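PDB 5V4T: hypothetic aldehyde deformylating oxygenase from Sulfolobus tokodaii, which is a ferritin-like diiron protein that probably acts as an oxidoreductase with aldehyde deformylating oxygenase activity. Local coordinates for residues 97-108 with 155-166. Residues are numbered along the deposited sequence; the frame is centred on the assembly and turned at random.
Sequences RWRENIATRFHM and LIEDKEYAVKRV
The starts of helices 98-128 and 159-179 run in similar directions, the axes of segments 98-108 and 159-166 9.1 Å apart at closest and crossing at -40°, and Glu100 meets the turn leading into the second. There Glu100 OE2 accepts from the backbone N of both Glu157 and Asp158, the latter nearly straight. Glu100 OE1 takes Arg97 NH2, which also bridges to Asp158 OD2 at 2.9 Å, so one cation lies between two carboxylates; Asp158 OD1 N-caps the helix at Tyr161 N. The Arg97 guanidinium lies flat on Tyr161, planes 14° apart, a cation-pi stack with CZ 3.7 Å from the ring centroid. Tyr161 CG is anti to its own N (chi1 180°), which carries the ring across to Asn101, and Tyr161 OH donates to a lone pair of Asn101 OD1 at 2.6 Å. Arg165 CG lies over the opposite face, toward the rim; Arg165 NE points straight at Thr104 OG1 (2.9 Å), while NH2 grips Asn101 O and pairs with Asp92. A leucine in place of Tyr161 would probably leave Asn101 OD1 without its donor and the Arg97 guanidinium without flat support. Ala103 packs on Leu155 and Ile156 before the second helix; Met108 on Val166 joins two neighbouring helices of a ferritin-like bundle, with His107 beside the iron ligand Glu111.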
loop_
_atom_site.group_PDB
_atom_site.type_symbol
_atom_site.label_atom_id
_atom_site.label_comp_id
_atom_site.label_asym_id
_atom_site.label_seq_id
_atom_site.Cartn_x
_atom_site.Cartn_y
_atom_site.Cartn_z
ATOM N N ARG A 97 -1.883 -22.121 -3.540
ATOM C CA ARG A 97 -1.638 -21.284 -4.727
ATOM C C ARG A 97 -1.078 -19.958 -4.223
ATOM O O ARG A 97 -1.567 -18.893 -4.623
ATOM C CB ARG A 97 -2.918 -21.029 -5.545
ATOM C CG ARG A 97 -3.570 -22.276 -6.118
ATOM C CD ARG A 97 -4.722 -21.853 -6.987
ATOM N NE ARG A 97 -4.350 -21.305 -8.306
ATOM C CZ ARG A 97 -5.199 -21.323 -9.337
ATOM N NH1 ARG A 97 -6.372 -21.835 -9.148
ATOM N NH2 ARG A 97 -4.852 -20.922 -10.553
ATOM N N TRP A 98 -0.029 -20.013 -3.405
ATOM C CA TRP A 98 0.511 -18.786 -2.794
ATOM C C TRP A 98 0.987 -17.764 -3.838
ATOM O O TRP A 98 0.740 -16.558 -3.649
ATOM C CB TRP A 98 1.603 -19.129 -1.808
ATOM C CG TRP A 98 2.842 -19.729 -2.420
ATOM C CD1 TRP A 98 3.180 -21.051 -2.418
ATOM C CD2 TRP A 98 3.980 -19.024 -2.958
ATOM N NE1 TRP A 98 4.414 -21.204 -2.971
ATOM C CE2 TRP A 98 4.927 -19.990 -3.322
ATOM C CE3 TRP A 98 4.276 -17.676 -3.203
ATOM C CZ2 TRP A 98 6.150 -19.654 -3.897
ATOM C CZ3 TRP A 98 5.504 -17.346 -3.825
ATOM C CH2 TRP A 98 6.407 -18.338 -4.143
ATOM N N ARG A 99 1.557 -18.192 -4.965
ATOM C CA ARG A 99 2.137 -17.241 -5.946
ATOM C C ARG A 99 1.000 -16.404 -6.508
ATOM O O ARG A 99 1.048 -15.175 -6.465
ATOM C CB ARG A 99 2.816 -17.954 -7.114
ATOM C CG ARG A 99 4.272 -17.701 -7.425
ATOM C CD ARG A 99 4.726 -18.736 -8.493
ATOM N NE ARG A 99 6.015 -19.423 -8.273
ATOM C CZ ARG A 99 6.216 -20.573 -7.591
ATOM N NH1 ARG A 99 5.182 -21.245 -6.993
ATOM N NH2 ARG A 99 7.483 -21.038 -7.474
ATOM N N GLU A 100 -0.038 -17.045 -7.000
ATOM C CA GLU A 100 -1.189 -16.270 -7.548
ATOM C C GLU A 100 -2.021 -15.537 -6.476
ATOM O O GLU A 100 -2.587 -14.418 -6.743
ATOM C CB GLU A 100 -2.038 -17.152 -8.432
ATOM C CG GLU A 100 -1.207 -17.410 -9.680
ATOM C CD GLU A 100 -1.823 -18.314 -10.703
ATOM O OE1 GLU A 100 -2.654 -19.190 -10.362
ATOM O OE2 GLU A 100 -1.427 -18.141 -11.863
ATOM N N ASN A 101 -2.131 -16.133 -5.287
ATOM C CA ASN A 101 -2.890 -15.492 -4.222
ATOM C C ASN A 101 -2.239 -14.216 -3.695
ATOM O O ASN A 101 -2.892 -13.173 -3.559
ATOM C CB ASN A 101 -3.127 -16.474 -3.098
ATOM C CG ASN A 101 -4.211 -17.496 -3.454
ATOM O OD1 ASN A 101 -4.958 -17.280 -4.427
ATOM N ND2 ASN A 101 -4.310 -18.617 -2.683
ATOM N N ILE A 102 -0.938 -14.288 -3.472
ATOM C CA ILE A 102 -0.191 -13.092 -3.120
ATOM C C ILE A 102 -0.142 -12.078 -4.262
ATOM O O ILE A 102 -0.263 -10.866 -4.013
ATOM C CB ILE A 102 1.228 -13.425 -2.659
ATOM C CG1 ILE A 102 1.161 -14.249 -1.407
ATOM C CG2 ILE A 102 1.950 -12.166 -2.315
ATOM C CD1 ILE A 102 2.366 -15.145 -1.239
ATOM N N ALA A 103 0.046 -12.538 -5.477
ATOM C CA ALA A 103 0.144 -11.599 -6.591
ATOM C C ALA A 103 -1.136 -10.799 -6.773
ATOM O O ALA A 103 -1.088 -9.632 -7.153
ATOM C CB ALA A 103 0.499 -12.308 -7.859
ATOM N N THR A 104 -2.290 -11.433 -6.527
ATOM C CA THR A 104 -3.549 -10.697 -6.617
ATOM C C THR A 104 -3.877 -9.855 -5.391
ATOM O O THR A 104 -4.300 -8.677 -5.534
ATOM C CB THR A 104 -4.671 -11.704 -6.948
ATOM O OG1 THR A 104 -4.626 -12.811 -6.054
ATOM C CG2 THR A 104 -4.485 -12.195 -8.282
ATOM N N ARG A 105 -3.749 -10.407 -4.196
ATOM C CA ARG A 105 -4.067 -9.642 -3.000
ATOM C C ARG A 105 -3.072 -8.525 -2.761
ATOM O O ARG A 105 -3.478 -7.377 -2.452
ATOM C CB ARG A 105 -4.140 -10.514 -1.742
ATOM C CG ARG A 105 -4.396 -9.717 -0.468
ATOM C CD ARG A 105 -4.370 -10.558 0.788
ATOM N NE ARG A 105 -5.475 -11.499 0.799
ATOM C CZ ARG A 105 -6.670 -11.327 1.364
ATOM N NH1 ARG A 105 -6.994 -10.228 1.965
ATOM N NH2 ARG A 105 -7.598 -12.314 1.242
ATOM N N PHE A 106 -1.790 -8.848 -2.944
ATOM C CA PHE A 106 -0.744 -7.863 -2.614
ATOM C C PHE A 106 -0.365 -7.066 -3.843
ATOM O O PHE A 106 -0.696 -5.833 -3.916
ATOM C CB PHE A 106 0.499 -8.513 -2.009
ATOM C CG PHE A 106 1.434 -7.485 -1.451
ATOM C CD1 PHE A 106 1.117 -6.786 -0.283
ATOM C CD2 PHE A 106 2.614 -7.199 -2.095
ATOM C CE1 PHE A 106 1.942 -5.788 0.188
ATOM C CE2 PHE A 106 3.458 -6.206 -1.602
ATOM C CZ PHE A 106 3.114 -5.498 -0.468
ATOM N N HIS A 107 0.227 -7.665 -4.872
ATOM C CA HIS A 107 0.688 -6.821 -5.950
ATOM C C HIS A 107 -0.433 -6.045 -6.628
ATOM O O HIS A 107 -0.281 -4.876 -6.981
ATOM C CB HIS A 107 1.521 -7.598 -6.934
ATOM C CG HIS A 107 2.703 -8.273 -6.301
ATOM N ND1 HIS A 107 2.609 -9.363 -5.457
ATOM C CD2 HIS A 107 4.014 -7.951 -6.337
ATOM C CE1 HIS A 107 3.809 -9.709 -5.036
ATOM N NE2 HIS A 107 4.685 -8.872 -5.570
ATOM N N MET A 108 -1.518 -6.733 -6.991
ATOM C CA MET A 108 -2.577 -6.044 -7.733
ATOM C C MET A 108 -3.422 -5.138 -6.860
ATOM O O MET A 108 -3.549 -3.987 -7.186
ATOM C CB MET A 108 -3.515 -7.057 -8.458
ATOM C CG MET A 108 -2.803 -7.923 -9.485
ATOM S SD MET A 108 -2.045 -7.056 -10.877
ATOM C CE MET A 108 -0.296 -7.110 -10.421
ATOM N N LEU A 155 4.012 -13.013 -12.047
ATOM C CA LEU A 155 3.721 -14.118 -11.183
ATOM C C LEU A 155 2.399 -14.816 -11.550
ATOM O O LEU A 155 2.121 -15.923 -11.069
ATOM C CB LEU A 155 3.619 -13.704 -9.720
ATOM C CG LEU A 155 4.924 -13.164 -9.109
ATOM C CD1 LEU A 155 4.655 -12.678 -7.676
ATOM C CD2 LEU A 155 6.050 -14.189 -9.196
ATOM N N ILE A 156 1.570 -14.128 -12.336
ATOM C CA ILE A 156 0.255 -14.664 -12.724
ATOM C C ILE A 156 0.348 -15.504 -13.977
ATOM O O ILE A 156 0.806 -15.027 -15.044
ATOM C CB ILE A 156 -0.725 -13.498 -12.923
ATOM C CG1 ILE A 156 -0.978 -12.878 -11.562
ATOM C CG2 ILE A 156 -2.050 -13.986 -13.523
ATOM C CD1 ILE A 156 -1.524 -11.463 -11.627
ATOM N N GLU A 157 -0.197 -16.702 -13.883
ATOM C CA GLU A 157 -0.371 -17.551 -15.058
ATOM C C GLU A 157 -1.829 -17.790 -15.401
ATOM O O GLU A 157 -2.210 -17.746 -16.574
ATOM C CB GLU A 157 0.271 -18.918 -14.842
ATOM C CG GLU A 157 1.498 -18.902 -13.948
ATOM C CD GLU A 157 2.768 -18.582 -14.692
ATOM O OE1 GLU A 157 2.730 -17.706 -15.596
ATOM O OE2 GLU A 157 3.806 -19.220 -14.356
ATOM N N ASP A 158 -2.589 -18.132 -14.401
ATOM C CA ASP A 158 -4.033 -18.382 -14.612
ATOM C C ASP A 158 -4.798 -17.067 -14.630
ATOM O O ASP A 158 -5.189 -16.565 -13.581
ATOM C CB ASP A 158 -4.531 -19.263 -13.510
ATOM C CG ASP A 158 -5.960 -19.834 -13.735
ATOM O OD1 ASP A 158 -6.772 -19.257 -14.467
ATOM O OD2 ASP A 158 -6.270 -20.854 -13.043
ATOM N N LYS A 159 -5.008 -16.566 -15.820
ATOM C CA LYS A 159 -5.603 -15.221 -16.028
ATOM C C LYS A 159 -6.989 -15.145 -15.477
ATOM O O LYS A 159 -7.339 -14.184 -14.751
ATOM C CB LYS A 159 -5.596 -14.842 -17.517
ATOM C CG LYS A 159 -4.237 -14.588 -18.146
ATOM C CD LYS A 159 -4.416 -14.270 -19.630
ATOM C CE LYS A 159 -3.061 -14.156 -20.255
ATOM N NZ LYS A 159 -3.156 -13.391 -21.507
ATOM N N GLU A 160 -7.814 -16.137 -15.744
ATOM C CA GLU A 160 -9.178 -16.134 -15.224
ATOM C C GLU A 160 -9.254 -16.161 -13.702
ATOM O O GLU A 160 -9.994 -15.364 -13.080
ATOM C CB GLU A 160 -9.936 -17.320 -15.863
ATOM C CG GLU A 160 -11.380 -17.453 -15.448
ATOM C CD GLU A 160 -12.058 -18.725 -15.988
ATOM O OE1 GLU A 160 -11.513 -19.436 -16.880
ATOM O OE2 GLU A 160 -13.199 -19.002 -15.524
ATOM N N TYR A 161 -8.427 -17.004 -13.035
ATOM C CA TYR A 161 -8.412 -17.028 -11.625
ATOM C C TYR A 161 -7.954 -15.670 -11.028
ATOM O O TYR A 161 -8.513 -15.166 -10.044
ATOM C CB TYR A 161 -7.412 -18.091 -11.158
ATOM C CG TYR A 161 -7.296 -18.220 -9.675
ATOM C CD1 TYR A 161 -8.181 -18.930 -8.924
ATOM C CD2 TYR A 161 -6.210 -17.627 -9.003
ATOM C CE1 TYR A 161 -8.026 -19.064 -7.522
ATOM C CE2 TYR A 161 -6.060 -17.752 -7.632
ATOM C CZ TYR A 161 -6.963 -18.529 -6.918
ATOM O OH TYR A 161 -6.879 -18.661 -5.582
ATOM N N ALA A 162 -6.950 -15.077 -11.661
ATOM C CA ALA A 162 -6.408 -13.802 -11.146
ATOM C C ALA A 162 -7.399 -12.634 -11.264
ATOM O O ALA A 162 -7.591 -11.870 -10.340
ATOM C CB ALA A 162 -5.093 -13.460 -11.852
ATOM N N VAL A 163 -8.076 -12.596 -12.395
ATOM C CA VAL A 163 -9.104 -11.555 -12.568
ATOM C C VAL A 163 -10.180 -11.721 -11.519
ATOM O O VAL A 163 -10.597 -10.752 -10.916
ATOM C CB VAL A 163 -9.659 -11.553 -13.997
ATOM C CG1 VAL A 163 -10.844 -10.590 -14.130
ATOM C CG2 VAL A 163 -8.603 -11.199 -14.992
ATOM N N LYS A 164 -10.697 -12.970 -11.329
ATOM C CA LYS A 164 -11.721 -13.198 -10.335
ATOM C C LYS A 164 -11.245 -12.809 -8.911
ATOM O O LYS A 164 -12.021 -12.219 -8.137
ATOM C CB LYS A 164 -12.225 -14.643 -10.391
ATOM C CG LYS A 164 -12.989 -14.952 -11.669
ATOM C CD LYS A 164 -13.423 -16.414 -11.765
ATOM C CE LYS A 164 -13.745 -17.038 -10.400
ATOM N NZ LYS A 164 -14.649 -18.254 -10.489
ATOM N N ARG A 165 -9.971 -13.094 -8.591
ATOM C CA ARG A 165 -9.401 -12.668 -7.338
ATOM C C ARG A 165 -9.443 -11.168 -7.155
ATOM O O ARG A 165 -9.814 -10.670 -6.039
ATOM C CB ARG A 165 -7.952 -13.109 -7.178
ATOM C CG ARG A 165 -7.756 -14.586 -6.919
ATOM C CD ARG A 165 -7.797 -14.953 -5.473
ATOM N NE ARG A 165 -6.716 -14.343 -4.733
ATOM C CZ ARG A 165 -6.646 -14.356 -3.430
ATOM N NH1 ARG A 165 -7.567 -15.039 -2.723
ATOM N NH2 ARG A 165 -5.638 -13.791 -2.810
ATOM N N VAL A 166 -9.020 -10.447 -8.185
ATOM C CA VAL A 166 -9.022 -8.984 -8.148
ATOM C C VAL A 166 -10.445 -8.507 -7.861
ATOM O O VAL A 166 -10.668 -7.648 -7.026
ATOM C CB VAL A 166 -8.390 -8.345 -9.393
ATOM C CG1 VAL A 166 -8.544 -6.838 -9.368
ATOM C CG2 VAL A 166 -6.917 -8.715 -9.442
HETATM O O HOH W 1 -8.290 -21.902 -11.362
HETATM O O HOH W 2 -7.376 -14.967 0.122
#